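Local structure of protein OS-9 homolog (2YMA) at residues I78-E90 with Q99-R111. The protein is a lectin that takes part in degradation of misfolded lumenal glycoproteins of the endoplasmic reticulum, and is seen here as its dimerization domain. Sequence-based numbering, arbitrary orientation.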
loop_
_atom_site.group_PDB
_atom_site.type_symbol
_atom_site.label_atom_id
_atom_site.label_comp_id
_atom_site.label_asym_id
_atom_site.label_seq_id
_atom_site.Cartn_x
_atom_site.Cartn_y
_atom_site.Cartn_z
ATOM N N ILE A 78 -5.661 -3.378 -18.193
ATOM C CA ILE A 78 -5.144 -2.017 -18.141
ATOM C C ILE A 78 -5.976 -1.157 -17.187
ATOM O O ILE A 78 -7.212 -1.203 -17.207
ATOM C CB ILE A 78 -5.109 -1.368 -19.564
ATOM C CG1 ILE A 78 -4.015 -2.008 -20.408
ATOM C CG2 ILE A 78 -4.830 0.126 -19.485
ATOM C CD1 ILE A 78 -2.625 -1.649 -19.921
ATOM N N LEU A 79 -5.291 -0.387 -16.348
ATOM C CA LEU A 79 -5.940 0.562 -15.455
ATOM C C LEU A 79 -6.708 1.607 -16.249
ATOM O O LEU A 79 -6.112 2.470 -16.895
ATOM C CB LEU A 79 -4.892 1.239 -14.563
ATOM C CG LEU A 79 -5.403 1.988 -13.332
ATOM C CD1 LEU A 79 -6.251 1.067 -12.502
ATOM C CD2 LEU A 79 -4.243 2.497 -12.507
ATOM N N GLN A 80 -8.030 1.526 -16.196
ATOM C CA GLN A 80 -8.890 2.432 -16.943
ATOM C C GLN A 80 -9.622 3.385 -16.009
ATOM O O GLN A 80 -9.906 3.032 -14.870
ATOM C CB GLN A 80 -9.906 1.635 -17.759
ATOM N N PRO A 81 -9.920 4.606 -16.483
ATOM C CA PRO A 81 -10.721 5.567 -15.718
ATOM C C PRO A 81 -11.969 4.908 -15.151
ATOM O O PRO A 81 -12.550 4.045 -15.802
ATOM C CB PRO A 81 -11.102 6.600 -16.773
ATOM C CG PRO A 81 -9.929 6.610 -17.686
ATOM C CD PRO A 81 -9.446 5.184 -17.753
ATOM N N GLY A 82 -12.372 5.311 -13.951
ATOM C CA GLY A 82 -13.470 4.656 -13.263
ATOM C C GLY A 82 -12.950 3.680 -12.222
ATOM O O GLY A 82 -13.600 3.429 -11.212
ATOM N N ASP A 83 -11.768 3.128 -12.477
ATOM C CA ASP A 83 -11.099 2.254 -11.521
ATOM C C ASP A 83 -10.525 3.054 -10.344
ATOM O O ASP A 83 -10.333 4.263 -10.435
ATOM C CB ASP A 83 -9.985 1.453 -12.208
ATOM C CG ASP A 83 -10.513 0.480 -13.263
ATOM O OD1 ASP A 83 -11.720 0.164 -13.242
ATOM O OD2 ASP A 83 -9.712 0.012 -14.104
ATOM N N SER A 84 -10.274 2.371 -9.239
ATOM C CA SER A 84 -9.659 2.976 -8.054
ATOM C C SER A 84 -8.655 1.982 -7.488
ATOM O O SER A 84 -8.807 0.775 -7.674
ATOM C CB SER A 84 -10.711 3.324 -6.994
ATOM O OG SER A 84 -11.351 2.155 -6.513
ATOM N N CYS A 85 -7.630 2.467 -6.800
ATOM C CA CYS A 85 -6.557 1.573 -6.381
ATOM C C CYS A 85 -5.618 2.224 -5.391
ATOM O O CYS A 85 -5.685 3.429 -5.159
ATOM C CB CYS A 85 -5.738 1.149 -7.599
ATOM S SG CYS A 85 -4.790 2.530 -8.341
ATOM N N VAL A 86 -4.749 1.401 -4.810
ATOM C CA VAL A 86 -3.584 1.880 -4.103
ATOM C C VAL A 86 -2.362 1.258 -4.769
ATOM O O VAL A 86 -2.174 0.030 -4.749
ATOM C CB VAL A 86 -3.599 1.525 -2.598
ATOM C CG1 VAL A 86 -2.257 1.881 -1.970
ATOM C CG2 VAL A 86 -4.698 2.273 -1.912
ATOM N N TRP A 87 -1.549 2.120 -5.371
ATOM C CA TRP A 87 -0.418 1.702 -6.191
ATOM C C TRP A 87 0.849 2.277 -5.565
ATOM O O TRP A 87 0.878 3.453 -5.188
ATOM C CB TRP A 87 -0.622 2.212 -7.629
ATOM C CG TRP A 87 0.472 1.851 -8.631
ATOM C CD1 TRP A 87 0.561 0.702 -9.387
ATOM C CD2 TRP A 87 1.604 2.653 -8.998
ATOM N NE1 TRP A 87 1.678 0.748 -10.191
ATOM C CE2 TRP A 87 2.334 1.929 -9.973
ATOM C CE3 TRP A 87 2.072 3.916 -8.600
ATOM C CZ2 TRP A 87 3.510 2.424 -10.550
ATOM C CZ3 TRP A 87 3.241 4.410 -9.180
ATOM C CH2 TRP A 87 3.947 3.662 -10.140
ATOM N N LEU A 88 1.888 1.455 -5.434
ATOM C CA LEU A 88 3.118 1.870 -4.748
ATOM C C LEU A 88 4.318 1.628 -5.625
ATOM O O LEU A 88 4.364 0.647 -6.362
ATOM C CB LEU A 88 3.378 1.033 -3.487
ATOM C CG LEU A 88 2.411 0.725 -2.363
ATOM C CD1 LEU A 88 1.219 -0.066 -2.880
ATOM C CD2 LEU A 88 3.190 -0.084 -1.339
ATOM N N ALA A 89 5.325 2.477 -5.482
ATOM C CA ALA A 89 6.571 2.309 -6.214
ATOM C C ALA A 89 7.722 2.975 -5.479
ATOM O O ALA A 89 7.554 4.045 -4.865
ATOM C CB ALA A 89 6.434 2.882 -7.632
ATOM N N GLU A 90 8.886 2.329 -5.520
ATOM C CA GLU A 90 10.108 2.950 -5.031
ATOM C C GLU A 90 10.456 4.120 -5.936
ATOM O O GLU A 90 10.325 4.045 -7.168
ATOM C CB GLU A 90 11.283 1.968 -5.035
ATOM C CG GLU A 90 11.116 0.749 -4.149
ATOM C CD GLU A 90 12.381 -0.097 -4.095
ATOM O OE1 GLU A 90 13.452 0.396 -4.517
ATOM O OE2 GLU A 90 12.308 -1.253 -3.626
ATOM N N GLN A 99 15.009 6.745 -2.439
ATOM C CA GLN A 99 14.752 8.101 -1.949
ATOM C C GLN A 99 13.495 8.126 -1.089
ATOM O O GLN A 99 13.459 8.769 -0.046
ATOM C CB GLN A 99 14.581 9.084 -3.124
ATOM C CG GLN A 99 15.723 9.077 -4.124
ATOM C CD GLN A 99 17.053 9.446 -3.483
ATOM O OE1 GLN A 99 18.070 8.787 -3.706
ATOM N NE2 GLN A 99 17.049 10.507 -2.681
ATOM N N THR A 100 12.456 7.434 -1.548
ATOM C CA THR A 100 11.182 7.381 -0.843
ATOM C C THR A 100 10.276 6.386 -1.548
ATOM O O THR A 100 10.573 5.928 -2.651
ATOM C CB THR A 100 10.461 8.754 -0.831
ATOM O OG1 THR A 100 9.378 8.717 0.105
ATOM C CG2 THR A 100 9.907 9.103 -2.232
ATOM N N THR A 101 9.167 6.056 -0.906
ATOM C CA THR A 101 8.151 5.247 -1.549
ATOM C C THR A 101 6.998 6.174 -1.927
ATOM O O THR A 101 6.563 7.010 -1.125
ATOM C CB THR A 101 7.701 4.056 -0.649
ATOM O OG1 THR A 101 8.746 3.067 -0.604
ATOM C CG2 THR A 101 6.454 3.405 -1.190
ATOM N N LEU A 102 6.543 6.058 -3.171
ATOM C CA LEU A 102 5.401 6.830 -3.632
ATOM C C LEU A 102 4.143 5.997 -3.438
ATOM O O LEU A 102 4.064 4.848 -3.870
ATOM C CB LEU A 102 5.576 7.214 -5.107
ATOM C CG LEU A 102 4.695 8.274 -5.789
ATOM C CD1 LEU A 102 3.667 7.630 -6.639
ATOM C CD2 LEU A 102 4.032 9.233 -4.818
ATOM N N SER A 103 3.173 6.579 -2.753
ATOM C CA SER A 103 1.863 5.972 -2.622
ATOM C C SER A 103 0.881 6.755 -3.481
ATOM O O SER A 103 0.719 7.964 -3.299
ATOM C CB SER A 103 1.416 5.994 -1.155
ATOM O OG SER A 103 0.073 5.560 -1.014
ATOM N N LEU A 104 0.219 6.060 -4.405
ATOM C CA LEU A 104 -0.774 6.678 -5.286
ATOM C C LEU A 104 -2.136 6.070 -5.009
ATOM O O LEU A 104 -2.347 4.869 -5.205
ATOM C CB LEU A 104 -0.409 6.462 -6.767
ATOM C CG LEU A 104 -1.537 6.820 -7.740
ATOM C CD1 LEU A 104 -1.948 8.300 -7.604
ATOM C CD2 LEU A 104 -1.148 6.484 -9.170
ATOM N N ASN A 105 -3.064 6.904 -4.559
ATOM C CA ASN A 105 -4.370 6.413 -4.155
ATOM C C ASN A 105 -5.423 7.002 -5.059
ATOM O O ASN A 105 -5.876 8.132 -4.871
ATOM C CB ASN A 105 -4.663 6.743 -2.678
ATOM C CG ASN A 105 -5.998 6.163 -2.187
ATOM O OD1 ASN A 105 -6.642 5.344 -2.862
ATOM N ND2 ASN A 105 -6.414 6.587 -0.996
ATOM N N ILE A 106 -5.803 6.230 -6.061
ATOM C CA ILE A 106 -6.789 6.704 -6.998
ATOM C C ILE A 106 -8.175 6.424 -6.441
ATOM O O ILE A 106 -8.526 5.282 -6.133
ATOM C CB ILE A 106 -6.587 6.071 -8.355
ATOM C CG1 ILE A 106 -5.204 6.456 -8.876
ATOM C CG2 ILE A 106 -7.700 6.498 -9.297
ATOM C CD1 ILE A 106 -4.880 5.879 -10.224
ATOM N N LEU A 107 -8.952 7.489 -6.299
ATOM C CA LEU A 107 -10.214 7.417 -5.591
ATOM C C LEU A 107 -11.366 7.241 -6.565
ATOM O O LEU A 107 -12.319 6.513 -6.288
ATOM C CB LEU A 107 -10.382 8.682 -4.760
ATOM C CG LEU A 107 -9.182 8.869 -3.828
ATOM C CD1 LEU A 107 -9.043 10.308 -3.393
ATOM C CD2 LEU A 107 -9.287 7.948 -2.630
ATOM N N ASN A 108 -11.242 7.903 -7.711
ATOM C CA ASN A 108 -12.199 7.819 -8.807
ATOM C C ASN A 108 -11.553 8.412 -10.053
ATOM O O ASN A 108 -10.362 8.731 -10.041
ATOM C CB ASN A 108 -13.479 8.577 -8.460
ATOM C CG ASN A 108 -13.203 9.971 -7.916
ATOM O OD1 ASN A 108 -12.483 10.777 -8.527
ATOM N ND2 ASN A 108 -13.765 10.259 -6.750
ATOM N N SER A 109 -12.326 8.575 -11.121
ATOM C CA SER A 109 -11.772 9.071 -12.384
ATOM C C SER A 109 -11.272 10.520 -12.333
ATOM O O SER A 109 -10.598 10.976 -13.258
ATOM C CB SER A 109 -12.780 8.898 -13.522
ATOM O OG SER A 109 -14.045 9.420 -13.164
ATOM N N GLN A 110 -11.578 11.227 -11.245
ATOM C CA GLN A 110 -11.265 12.653 -11.139
ATOM C C GLN A 110 -10.163 13.027 -10.132
ATOM O O GLN A 110 -9.474 14.025 -10.328
ATOM C CB GLN A 110 -12.539 13.457 -10.845
ATOM N N ARG A 111 -9.993 12.240 -9.067
ATOM C CA ARG A 111 -9.071 12.610 -7.990
ATOM C C ARG A 111 -8.188 11.471 -7.461
ATOM O O ARG A 111 -8.643 10.345 -7.247
ATOM C CB ARG A 111 -9.841 13.243 -6.820
#
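Cys85, Trp87 and Ala89 pair with Ile106, Leu104 and Leu102 through six backbone hydrogen bonds, two for each pair. The strands run antiparallel at 177° as the two arms of a beta hairpin. Trp87 N to Leu104 O, at 2.9 Å, is nearly straight. The bond from Ile106 N to Cys85 O is more bent, 134° at the hydrogen. Between these pairs, CA-H...O contacts add to the ladder, such as Leu88 CA to Leu102 O at 3.2 Å.

On one face, the Trp87 ring is met at its edge by two leucines. Trp87 CE3 lies 4.0 Å from Leu104 CB. Trp87 CZ3 lies 4.1 Å from Leu102 CD1. With CG anti to the backbone N (chi1 -180°), Trp87 turns its benzo edge toward Leu102 and Leu104. Further along this face, Cys85 SG rests 3.8 Å from Ile106 CD1. The same methyl meets Leu79 CD2 tip to tip. On the other face, Asn105 OD1 lies 3.8 Å from Val86 CG2. Beyond the strand ends, Gly82, in the type II turn from Gln80 to Asp83, brings its N within 3.6 Å of Ser109 CB.

The Trp87 face turns inward: helix 52-67 packs on Trp87 and Leu104 through Met65, and Phe129 meets the indole edge-to-face. Asn105 hydrogen-bonds to Asn105 of the second subunit, and Leu130 of that subunit packs on Val86, Leu88 and Ser103, so this face contributes to the homodimer interface. Strand 129-133 flanks strand 84-92, and strand 112-117 continues the sheet beside strand 98-106.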